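Local coordinates for protein malate dehydrogenase (Naegleria fowleri, PDB 6UM4) that probably catalyses the NAD-dependent interconversion of malate and oxaloacetate, at residues L179-K183 with D197-F202; A226-A230 with I245-T249; F274-G278 with C372-V376; Y285-F290 with L390-S396. Residues are numbered along the deposited sequence.

Contact 1. Residues L179-K183 with D197-F202; sequences LLGGK and DNAAIF
The F202 ring overlaps the first part of L179-K183: CE1 of F202 meets CB of L179 at 3.8 Å, at the ring edge, and CZ of F202 lies 3.4 Å from the carbonyl O of G181. D197-F202 is an inner part of helix 191-212, whereas the partner leaves a strand at L179 and continues as an irregular loop, nearly fully extended at G182 (phi/psi -168/-171°). The segments come closest at K183 and N198, with CA atoms 5.8 Å apart. Here the amide of N198 imitates a strand neighbour: K183 N donates to N198 OD1 (2.8 Å), and N198 ND2, also bonded to V194 O, donates to K183 O (2.9 Å). The loop starts at the C-terminal end of Rossmann strand 176-179; as in other malate dehydrogenases, it probably borders the nucleotide site and leads into the mobile active-site loop. G182 is suited to its place, since a CB would sit 2.9 Å from N198 OD1. I201 (chi1 m, chi2 t) brings CD1 to 3.8 Å from G182 C and 3.6 Å from K183 N. Fully trans, K183 reaches back toward the N-terminal side of the helix, NZ making a salt bridge to D197 OD2 (3.0 Å).

Contact 2. Residues A226-A230 with I245-T249; sequences ANTNA and ITAMT
I245 opens the strand I245-A247, which packs against the first turn of the helix A226-A230 at an axis separation of 7.2 Å and in nearly the opposite direction (165°). Its side chain, chi1 m and chi2 t, points toward the helix, and CG2 of I245 lies 3.9 Å from A230 O and 4.3 Å from A230 CB. T246 turns its CB away, offering only backbone: its C is 4.2 Å from A230 CB, while its hydroxyl bonds H342 NE2. A247 is the centre of the contact. Its CB fits between two residues one helical turn apart, 3.8 Å from A226 CB and 3.9 Å from A230 CB, and is 3.7 Å from N227 N; the CA atoms of N227 and A247 are 5.3 Å apart. The small side chains of these three alanines allow the 7.2 Å axis separation. M248 again faces away, its N 4.5 Å from A226 CB. T249, at the N-cap position of helix 250-264, turns its CB sideways. In the fold, strand 218-221, helix 226-235 and strand 245-247 form a beta-alpha-beta crossover of the Rossmann domain; strand 245-247 is one of the two edge strands of the parallel sheet, pairing with 218-221, while A247 is backbone hydrogen-bonded to A357 of strand 353-359, and helix 332-348 covers T246 and M248.

Contact 3. Residues F274-G278 with C372-V376; sequences FAIWG and CSMPV
Hydrogen bonds set the register between the two strands, whose axes come within 4.8 Å and run antiparallel at 154°. A single bridge joins G278 and S373 as a hydrogen-bonded pair, CA atoms 4.7 Å apart: G278 N donates to S373 O (3.1 Å) and S373 N to G278 O (2.9 Å). Beyond it there is no further bridge; instead S373 OG (chi1 t) donates to I276 O (2.7 Å), and W277 CA makes a CA-H...O contact with S373 O (3.2 Å). G278 adopts phi/psi 100/-143°, where a CB would press on the preceding carbonyl. Aromatic contact comes from W277, whose chi1 m rotamer folds the indole back over the partner: P375 CD makes a CH-pi contact 3.5 Å from the centroid of its six-membered ring, 14° off the normal. W277 NE1 bonds D287 OD2. Apolar packing adds A275 CB to P375 CB (3.4 Å) and W277 CZ3 to M374 CG (4.3 Å). The bridge joins two antiparallel sheets of the alpha/beta C-terminal domain through strands 271-277 and 371-380; W277 and G278 begin the Trp-Gly-Asn-His sequence that in malate dehydrogenases carries the catalytic histidine, so its histidine is probably catalytic here.

Contact 4. Residues Y285-F290 with L390-S396; sequences YPDLSF and LPINSFS
Rather than a continuous apolar face, hydroxyl groups and a water converge on one serine: S396 OG lies 3.0 Å from Y285 OH in a hydrogen bond of undecided direction, and 2.9 Å from water 1, which itself donates to D287 OD2 at 2.6 Å. Nearby, where strand Y285-D287 ends, D287 OD1 accepts from S289 N (2.8 Å), an Asx turn, and also from S289 OG (2.5 Å); D287 OD2 also receives W277 NE1. On the other segment, a loop with extended residues L390-I392 gives way to a helix. N393 (chi1 p) is its N-cap, with OD1 accepting from S396 N at 2.7 Å. The first turn of the C-terminal helix 394-414 thereby meets a strand end of the alpha/beta C-terminal domain. Around this lie the rings. Y285 (chi1 t) and F395 (chi1 t) have centroids 5.8 Å apart with planes at 86°, CE1 of Y285 being 3.9 Å from CE2 of F395. F290 (chi1 -44°) meets the loop: L390 CD2 sits over its face, 4.0 Å from the centroid, P391 O lies at its edge, 3.4 Å from F290 CZ, and F290 CE1 is 3.7 Å from P391 CD.

In the fold
The four contacts follow one another across the subunit, from the Rossmann domain into the C-terminal domain, with the centres of contacts 1 and 4 about 32 Å apart. Contacts 1 and 2, centres about 11 Å apart, touch where F202 CE2 lies 3.3 Å from N229 ND2. Contact 2 is joined to contact 3 by two probable hydrogen bonds, T249 OG1 to S373 OG (2.8 Å) and N227 ND2 to G278 O (3.0 Å). Here H280, probably the catalytic histidine by its family sequence, touches A226 and T249, so the domain interface borders the likely active site. Contacts 3 and 4, centres about 10 Å apart, meet through neighbouring strands 271-277 and 285-287 of one sheet, A275 O lying 2.8 Å from D287 N.

Contact 1. Residues L179-K183 with D197-F202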
loop_
_atom_site.group_PDB
_atom_site.type_symbol
_atom_site.label_atom_id
_atom_site.label_comp_id
_atom_site.label_asym_id
_atom_site.label_seq_id
_atom_site.Cartn_x
_atom_site.Cartn_y
_atom_site.Cartn_z
ATOM N N LEU A 179 -10.711 -5.550 12.073
ATOM C CA LEU A 179 -12.112 -5.718 11.707
ATOM C C LEU A 179 -12.535 -4.551 10.837
ATOM O O LEU A 179 -12.910 -3.491 11.346
ATOM C CB LEU A 179 -12.968 -5.844 12.963
ATOM C CG LEU A 179 -12.467 -7.010 13.802
ATOM C CD1 LEU A 179 -13.396 -7.355 14.941
ATOM C CD2 LEU A 179 -12.245 -8.241 12.870
ATOM N N LEU A 180 -12.476 -4.762 9.512
ATOM C CA LEU A 180 -12.885 -3.775 8.524
ATOM C C LEU A 180 -14.328 -3.965 8.112
ATOM O O LEU A 180 -14.995 -2.997 7.727
ATOM C CB LEU A 180 -12.001 -3.866 7.271
ATOM C CG LEU A 180 -10.488 -3.836 7.476
ATOM C CD1 LEU A 180 -9.752 -4.095 6.149
ATOM C CD2 LEU A 180 -10.075 -2.488 8.048
ATOM N N GLY A 181 -14.816 -5.196 8.198
ATOM C CA GLY A 181 -16.124 -5.513 7.680
ATOM C C GLY A 181 -17.245 -5.065 8.599
ATOM O O GLY A 181 -17.148 -5.110 9.825
ATOM N N GLY A 182 -18.342 -4.664 7.974
ATOM C CA GLY A 182 -19.508 -4.234 8.709
ATOM C C GLY A 182 -20.681 -4.116 7.767
ATOM O O GLY A 182 -20.634 -4.586 6.627
ATOM N N LYS A 183 -21.762 -3.545 8.279
ATOM C CA LYS A 183 -22.941 -3.321 7.453
ATOM C C LYS A 183 -23.104 -1.834 7.169
ATOM O O LYS A 183 -23.357 -1.055 8.102
ATOM C CB LYS A 183 -24.195 -3.880 8.128
ATOM C CG LYS A 183 -25.407 -3.974 7.203
ATOM C CD LYS A 183 -26.656 -4.373 7.976
ATOM C CE LYS A 183 -27.828 -4.659 7.053
ATOM N NZ LYS A 183 -28.963 -5.260 7.817
ATOM N N ASP A 197 -27.692 -3.161 13.687
ATOM C CA ASP A 197 -27.256 -4.188 12.745
ATOM C C ASP A 197 -25.763 -4.450 12.869
ATOM O O ASP A 197 -25.321 -5.603 12.808
ATOM C CB ASP A 197 -27.625 -3.800 11.315
ATOM C CG ASP A 197 -29.126 -3.795 11.086
ATOM O OD1 ASP A 197 -29.864 -4.289 11.969
ATOM O OD2 ASP A 197 -29.564 -3.320 10.015
ATOM N N ASN A 198 -24.964 -3.397 13.037
ATOM C CA ASN A 198 -23.533 -3.620 13.202
ATOM C C ASN A 198 -23.224 -4.233 14.564
ATOM O O ASN A 198 -22.346 -5.094 14.678
ATOM C CB ASN A 198 -22.775 -2.315 12.997
ATOM C CG ASN A 198 -22.567 -2.003 11.539
ATOM O OD1 ASN A 198 -21.691 -2.574 10.888
ATOM N ND2 ASN A 198 -23.401 -1.121 10.998
ATOM N N ALA A 199 -23.953 -3.829 15.608
ATOM C CA ALA A 199 -23.756 -4.473 16.902
ATOM C C ALA A 199 -23.992 -5.979 16.794
ATOM O O ALA A 199 -23.254 -6.770 17.392
ATOM C CB ALA A 199 -24.654 -3.838 17.965
ATOM N N ALA A 200 -25.007 -6.392 16.023
ATOM C CA ALA A 200 -25.264 -7.816 15.828
ATOM C C ALA A 200 -24.088 -8.497 15.135
ATOM O O ALA A 200 -23.760 -9.651 15.441
ATOM C CB ALA A 200 -26.555 -8.017 15.034
ATOM N N ILE A 201 -23.456 -7.809 14.185
ATOM C CA ILE A 201 -22.265 -8.354 13.533
ATOM C C ILE A 201 -21.131 -8.516 14.540
ATOM O O ILE A 201 -20.430 -9.536 14.556
ATOM C CB ILE A 201 -21.831 -7.466 12.345
ATOM C CG1 ILE A 201 -22.821 -7.546 11.183
ATOM C CG2 ILE A 201 -20.427 -7.797 11.882
ATOM C CD1 ILE A 201 -22.556 -6.508 10.126
ATOM N N PHE A 202 -20.898 -7.495 15.366
ATOM C CA PHE A 202 -19.755 -7.550 16.269
ATOM C C PHE A 202 -20.043 -8.345 17.536
ATOM O O PHE A 202 -19.105 -8.811 18.184
ATOM C CB PHE A 202 -19.259 -6.130 16.566
ATOM C CG PHE A 202 -18.520 -5.545 15.403
ATOM C CD1 PHE A 202 -17.166 -5.804 15.232
ATOM C CD2 PHE A 202 -19.193 -4.847 14.429
ATOM C CE1 PHE A 202 -16.488 -5.321 14.148
ATOM C CE2 PHE A 202 -18.526 -4.368 13.330
ATOM C CZ PHE A 202 -17.166 -4.607 13.183
#

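Contact 2. Residues A226-A230 with I245-T249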
loop_
_atom_site.group_PDB
_atom_site.type_symbol
_atom_site.label_atom_id
_atom_site.label_comp_id
_atom_site.label_asym_id
_atom_site.label_seq_id
_atom_site.Cartn_x
_atom_site.Cartn_y
_atom_site.Cartn_z
ATOM N N ALA A 226 -17.238 2.783 15.179
ATOM C CA ALA A 226 -16.065 2.063 15.674
ATOM C C ALA A 226 -16.134 1.843 17.180
ATOM O O ALA A 226 -16.180 0.700 17.635
ATOM C CB ALA A 226 -14.789 2.814 15.301
ATOM N N ASN A 227 -16.197 2.929 17.966
ATOM C CA ASN A 227 -16.163 2.812 19.429
ATOM C C ASN A 227 -17.221 1.852 19.928
ATOM O O ASN A 227 -16.958 1.000 20.783
ATOM C CB ASN A 227 -16.376 4.176 20.103
ATOM C CG ASN A 227 -15.326 5.183 19.718
ATOM O OD1 ASN A 227 -14.996 5.315 18.536
ATOM N ND2 ASN A 227 -14.796 5.908 20.706
ATOM N N THR A 228 -18.442 2.010 19.423
ATOM C CA THR A 228 -19.550 1.175 19.862
ATOM C C THR A 228 -19.383 -0.266 19.384
ATOM O O THR A 228 -19.683 -1.214 20.119
ATOM C CB THR A 228 -20.847 1.781 19.345
ATOM O OG1 THR A 228 -20.951 3.122 19.845
ATOM C CG2 THR A 228 -22.050 0.979 19.829
ATOM N N ASN A 229 -18.922 -0.457 18.145
ATOM C CA ASN A 229 -18.660 -1.818 17.684
ATOM C C ASN A 229 -17.646 -2.510 18.587
ATOM O O ASN A 229 -17.829 -3.673 18.965
ATOM C CB ASN A 229 -18.162 -1.802 16.238
ATOM C CG ASN A 229 -19.276 -1.558 15.236
ATOM O OD1 ASN A 229 -20.457 -1.741 15.533
ATOM N ND2 ASN A 229 -18.901 -1.124 14.037
ATOM N N ALA A 230 -16.575 -1.796 18.960
ATOM C CA ALA A 230 -15.558 -2.378 19.834
ATOM C C ALA A 230 -16.151 -2.753 21.187
ATOM O O ALA A 230 -15.856 -3.826 21.743
ATOM C CB ALA A 230 -14.412 -1.379 20.018
ATOM N N ILE A 245 -8.946 -4.974 22.971
ATOM C CA ILE A 245 -9.858 -4.648 21.879
ATOM C C ILE A 245 -9.992 -3.136 21.822
ATOM O O ILE A 245 -10.527 -2.530 22.757
ATOM C CB ILE A 245 -11.237 -5.296 22.080
ATOM C CG1 ILE A 245 -11.107 -6.810 22.264
ATOM C CG2 ILE A 245 -12.176 -4.934 20.937
ATOM C CD1 ILE A 245 -12.444 -7.501 22.475
ATOM N N THR A 246 -9.532 -2.521 20.725
ATOM C CA THR A 246 -9.642 -1.075 20.592
ATOM C C THR A 246 -10.333 -0.711 19.285
ATOM O O THR A 246 -10.471 -1.525 18.371
ATOM C CB THR A 246 -8.270 -0.402 20.657
ATOM O OG1 THR A 246 -7.444 -0.902 19.603
ATOM C CG2 THR A 246 -7.601 -0.701 21.987
ATOM N N ALA A 247 -10.748 0.546 19.196
ATOM C CA ALA A 247 -11.325 1.093 17.986
ATOM C C ALA A 247 -10.375 2.156 17.430
ATOM O O ALA A 247 -9.600 2.760 18.177
ATOM C CB ALA A 247 -12.715 1.671 18.273
ATOM N N MET A 248 -10.411 2.371 16.111
ATOM C CA MET A 248 -9.391 3.190 15.455
ATOM C C MET A 248 -9.791 4.660 15.354
ATOM O O MET A 248 -10.735 5.008 14.633
ATOM C CB MET A 248 -9.089 2.677 14.054
ATOM C CG MET A 248 -7.822 3.322 13.542
ATOM S SD MET A 248 -7.273 2.702 11.955
ATOM C CE MET A 248 -8.541 3.453 10.917
ATOM N N THR A 249 -9.039 5.530 16.028
ATOM C CA THR A 249 -9.102 6.974 15.797
ATOM C C THR A 249 -7.790 7.500 15.236
ATOM O O THR A 249 -7.577 8.723 15.176
ATOM C CB THR A 249 -9.437 7.705 17.091
ATOM O OG1 THR A 249 -8.527 7.271 18.106
ATOM C CG2 THR A 249 -10.850 7.360 17.510
#

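Contact 3. Residues F274-G278 with C372-V376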
loop_
_atom_site.group_PDB
_atom_site.type_symbol
_atom_site.label_atom_id
_atom_site.label_comp_id
_atom_site.label_asym_id
_atom_site.label_seq_id
_atom_site.Cartn_x
_atom_site.Cartn_y
_atom_site.Cartn_z
ATOM N N PHE A 274 -0.143 15.531 20.654
ATOM C CA PHE A 274 -1.450 15.722 20.042
ATOM C C PHE A 274 -2.323 14.504 20.330
ATOM O O PHE A 274 -1.817 13.383 20.444
ATOM C CB PHE A 274 -1.322 15.932 18.509
ATOM C CG PHE A 274 -2.642 16.126 17.816
ATOM C CD1 PHE A 274 -3.398 17.269 18.065
ATOM C CD2 PHE A 274 -3.135 15.169 16.955
ATOM C CE1 PHE A 274 -4.625 17.455 17.447
ATOM C CE2 PHE A 274 -4.345 15.342 16.325
ATOM C CZ PHE A 274 -5.098 16.485 16.568
ATOM N N ALA A 275 -3.636 14.717 20.432
ATOM C CA ALA A 275 -4.535 13.604 20.722
ATOM C C ALA A 275 -5.957 13.909 20.258
ATOM O O ALA A 275 -6.378 15.066 20.204
ATOM C CB ALA A 275 -4.544 13.277 22.218
ATOM N N ILE A 276 -6.688 12.843 19.957
ATOM C CA ILE A 276 -8.121 12.869 19.668
ATOM C C ILE A 276 -8.858 12.276 20.871
ATOM O O ILE A 276 -8.512 11.184 21.329
ATOM C CB ILE A 276 -8.414 12.071 18.384
ATOM C CG1 ILE A 276 -7.563 12.600 17.224
ATOM C CG2 ILE A 276 -9.885 12.044 18.050
ATOM C CD1 ILE A 276 -7.917 14.009 16.763
ATOM N N TRP A 277 -9.850 12.999 21.404
ATOM C CA TRP A 277 -10.700 12.480 22.477
ATOM C C TRP A 277 -12.071 12.093 21.932
ATOM O O TRP A 277 -12.616 12.756 21.048
ATOM C CB TRP A 277 -10.917 13.508 23.595
ATOM C CG TRP A 277 -9.695 14.006 24.317
ATOM C CD1 TRP A 277 -8.849 14.996 23.903
ATOM C CD2 TRP A 277 -9.233 13.604 25.614
ATOM N NE1 TRP A 277 -7.851 15.184 24.823
ATOM C CE2 TRP A 277 -8.075 14.356 25.895
ATOM C CE3 TRP A 277 -9.673 12.669 26.552
ATOM C CZ2 TRP A 277 -7.357 14.204 27.075
ATOM C CZ3 TRP A 277 -8.959 12.516 27.714
ATOM C CH2 TRP A 277 -7.809 13.280 27.968
ATOM N N GLY A 278 -12.653 11.038 22.498
ATOM C CA GLY A 278 -14.066 10.776 22.262
ATOM C C GLY A 278 -14.405 9.720 21.218
ATOM O O GLY A 278 -13.719 8.704 21.091
ATOM N N CYS A 372 -13.562 5.036 24.417
ATOM C CA CYS A 372 -13.366 6.461 24.259
ATOM C C CYS A 372 -11.923 6.709 23.898
ATOM O O CYS A 372 -11.031 6.195 24.575
ATOM C CB CYS A 372 -13.726 7.185 25.552
ATOM S SG CYS A 372 -13.508 8.958 25.487
ATOM N N SER A 373 -11.709 7.515 22.860
ATOM C CA SER A 373 -10.365 7.860 22.421
ATOM C C SER A 373 -9.701 8.769 23.443
ATOM O O SER A 373 -10.338 9.666 24.018
ATOM C CB SER A 373 -10.425 8.539 21.048
ATOM O OG SER A 373 -9.144 8.743 20.464
ATOM N N MET A 374 -8.433 8.495 23.727
ATOM C CA MET A 374 -7.671 9.257 24.706
ATOM C C MET A 374 -6.229 9.335 24.233
ATOM O O MET A 374 -5.768 8.456 23.502
ATOM C CB MET A 374 -7.712 8.601 26.098
ATOM C CG MET A 374 -9.087 8.307 26.645
ATOM S SD MET A 374 -9.043 7.562 28.301
ATOM C CE MET A 374 -10.654 6.768 28.255
ATOM N N PRO A 375 -5.473 10.335 24.684
ATOM C CA PRO A 375 -4.015 10.306 24.466
ATOM C C PRO A 375 -3.405 9.132 25.209
ATOM O O PRO A 375 -3.579 8.990 26.425
ATOM C CB PRO A 375 -3.535 11.635 25.060
ATOM C CG PRO A 375 -4.649 12.046 26.040
ATOM C CD PRO A 375 -5.913 11.565 25.371
ATOM N N VAL A 376 -2.699 8.272 24.472
ATOM C CA VAL A 376 -2.016 7.134 25.074
ATOM C C VAL A 376 -0.582 7.058 24.577
ATOM O O VAL A 376 -0.226 7.590 23.519
ATOM C CB VAL A 376 -2.717 5.793 24.794
ATOM C CG1 VAL A 376 -4.187 5.864 25.177
ATOM C CG2 VAL A 376 -2.491 5.363 23.328
#

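Contact 4. Residues Y285-F290 with L390-S396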
loop_
_atom_site.group_PDB
_atom_site.type_symbol
_atom_site.label_atom_id
_atom_site.label_comp_id
_atom_site.label_asym_id
_atom_site.label_seq_id
_atom_site.Cartn_x
_atom_site.Cartn_y
_atom_site.Cartn_z
ATOM N N TYR A 285 -13.092 15.268 19.630
ATOM C CA TYR A 285 -12.418 16.488 20.033
ATOM C C TYR A 285 -10.945 16.382 19.706
ATOM O O TYR A 285 -10.190 15.742 20.451
ATOM C CB TYR A 285 -12.625 16.779 21.522
ATOM C CG TYR A 285 -11.824 17.965 21.976
ATOM C CD1 TYR A 285 -11.794 19.147 21.224
ATOM C CD2 TYR A 285 -11.061 17.902 23.121
ATOM C CE1 TYR A 285 -11.042 20.220 21.627
ATOM C CE2 TYR A 285 -10.308 18.979 23.531
ATOM C CZ TYR A 285 -10.303 20.129 22.781
ATOM O OH TYR A 285 -9.551 21.189 23.210
ATOM N N PRO A 286 -10.490 16.965 18.598
ATOM C CA PRO A 286 -9.048 17.055 18.337
ATOM C C PRO A 286 -8.436 18.088 19.272
ATOM O O PRO A 286 -8.809 19.262 19.242
ATOM C CB PRO A 286 -8.980 17.505 16.870
ATOM C CG PRO A 286 -10.414 17.429 16.340
ATOM C CD PRO A 286 -11.280 17.613 17.540
ATOM N N ASP A 287 -7.491 17.659 20.099
ATOM C CA ASP A 287 -7.063 18.441 21.252
ATOM C C ASP A 287 -5.651 18.957 21.007
ATOM O O ASP A 287 -4.698 18.170 20.974
ATOM C CB ASP A 287 -7.141 17.591 22.523
ATOM C CG ASP A 287 -6.865 18.393 23.796
ATOM O OD1 ASP A 287 -6.685 19.628 23.718
ATOM O OD2 ASP A 287 -6.856 17.779 24.883
ATOM N N LEU A 288 -5.525 20.275 20.823
ATOM C CA LEU A 288 -4.242 20.952 20.689
ATOM C C LEU A 288 -3.747 21.534 22.005
ATOM O O LEU A 288 -2.713 22.209 22.012
ATOM C CB LEU A 288 -4.329 22.085 19.652
ATOM C CG LEU A 288 -4.369 21.651 18.177
ATOM C CD1 LEU A 288 -4.581 22.810 17.210
ATOM C CD2 LEU A 288 -3.116 20.885 17.834
ATOM N N SER A 289 -4.442 21.277 23.120
ATOM C CA SER A 289 -4.136 22.001 24.358
ATOM C C SER A 289 -2.688 21.817 24.792
ATOM O O SER A 289 -2.132 22.701 25.443
ATOM C CB SER A 289 -5.054 21.565 25.508
ATOM O OG SER A 289 -6.427 21.671 25.173
ATOM N N PHE A 290 -2.070 20.671 24.483
ATOM C CA PHE A 290 -0.723 20.379 24.960
ATOM C C PHE A 290 0.312 20.316 23.847
ATOM O O PHE A 290 1.474 19.985 24.109
ATOM C CB PHE A 290 -0.740 19.062 25.740
ATOM C CG PHE A 290 -1.907 18.938 26.680
ATOM C CD1 PHE A 290 -1.912 19.605 27.895
ATOM C CD2 PHE A 290 -3.011 18.169 26.338
ATOM C CE1 PHE A 290 -2.996 19.496 28.758
ATOM C CE2 PHE A 290 -4.100 18.056 27.198
ATOM C CZ PHE A 290 -4.090 18.717 28.406
ATOM N N LEU A 390 -2.831 15.328 32.894
ATOM C CA LEU A 390 -3.093 16.458 32.022
ATOM C C LEU A 390 -4.159 17.354 32.644
ATOM O O LEU A 390 -5.219 16.862 33.041
ATOM C CB LEU A 390 -3.524 15.983 30.642
ATOM C CG LEU A 390 -2.518 15.107 29.894
ATOM C CD1 LEU A 390 -3.125 14.610 28.601
ATOM C CD2 LEU A 390 -1.236 15.888 29.625
ATOM N N PRO A 391 -3.903 18.657 32.780
ATOM C CA PRO A 391 -4.954 19.578 33.241
ATOM C C PRO A 391 -5.944 19.840 32.115
ATOM O O PRO A 391 -5.565 20.275 31.026
ATOM C CB PRO A 391 -4.173 20.845 33.614
ATOM C CG PRO A 391 -2.976 20.810 32.728
ATOM C CD PRO A 391 -2.644 19.351 32.467
ATOM N N ILE A 392 -7.217 19.565 32.377
ATOM C CA ILE A 392 -8.271 19.675 31.374
ATOM C C ILE A 392 -8.991 21.000 31.581
ATOM O O ILE A 392 -9.678 21.180 32.586
ATOM C CB ILE A 392 -9.252 18.499 31.464
ATOM C CG1 ILE A 392 -8.514 17.164 31.330
ATOM C CG2 ILE A 392 -10.292 18.596 30.372
ATOM C CD1 ILE A 392 -7.681 17.053 30.066
ATOM N N ASN A 393 -8.870 21.924 30.631
ATOM C CA ASN A 393 -9.579 23.187 30.773
ATOM C C ASN A 393 -11.046 23.053 30.378
ATOM O O ASN A 393 -11.504 22.025 29.878
ATOM C CB ASN A 393 -8.938 24.300 29.943
ATOM C CG ASN A 393 -8.822 23.962 28.468
ATOM O OD1 ASN A 393 -9.778 23.513 27.810
ATOM N ND2 ASN A 393 -7.656 24.271 27.913
ATOM N N SER A 394 -11.773 24.147 30.588
ATOM C CA SER A 394 -13.222 24.147 30.426
ATOM C C SER A 394 -13.624 23.991 28.966
ATOM O O SER A 394 -14.654 23.379 28.664
ATOM C CB SER A 394 -13.801 25.440 31.009
ATOM O OG SER A 394 -15.061 25.722 30.430
ATOM N N PHE A 395 -12.851 24.568 28.045
ATOM C CA PHE A 395 -13.157 24.349 26.638
ATOM C C PHE A 395 -12.972 22.887 26.272
ATOM O O PHE A 395 -13.815 22.300 25.583
ATOM C CB PHE A 395 -12.276 25.205 25.741
ATOM C CG PHE A 395 -12.470 24.923 24.285
ATOM C CD1 PHE A 395 -13.681 25.218 23.669
ATOM C CD2 PHE A 395 -11.466 24.333 23.534
ATOM C CE1 PHE A 395 -13.881 24.960 22.323
ATOM C CE2 PHE A 395 -11.658 24.078 22.190
ATOM C CZ PHE A 395 -12.868 24.379 21.581
ATOM N N SER A 396 -11.881 22.283 26.741
ATOM C CA SER A 396 -11.669 20.859 26.497
ATOM C C SER A 396 -12.740 20.017 27.183
ATOM O O SER A 396 -13.243 19.052 26.597
ATOM C CB SER A 396 -10.279 20.435 26.963
ATOM O OG SER A 396 -9.277 21.016 26.165
HETATM O O HOH W 1 -7.174 19.214 26.973
#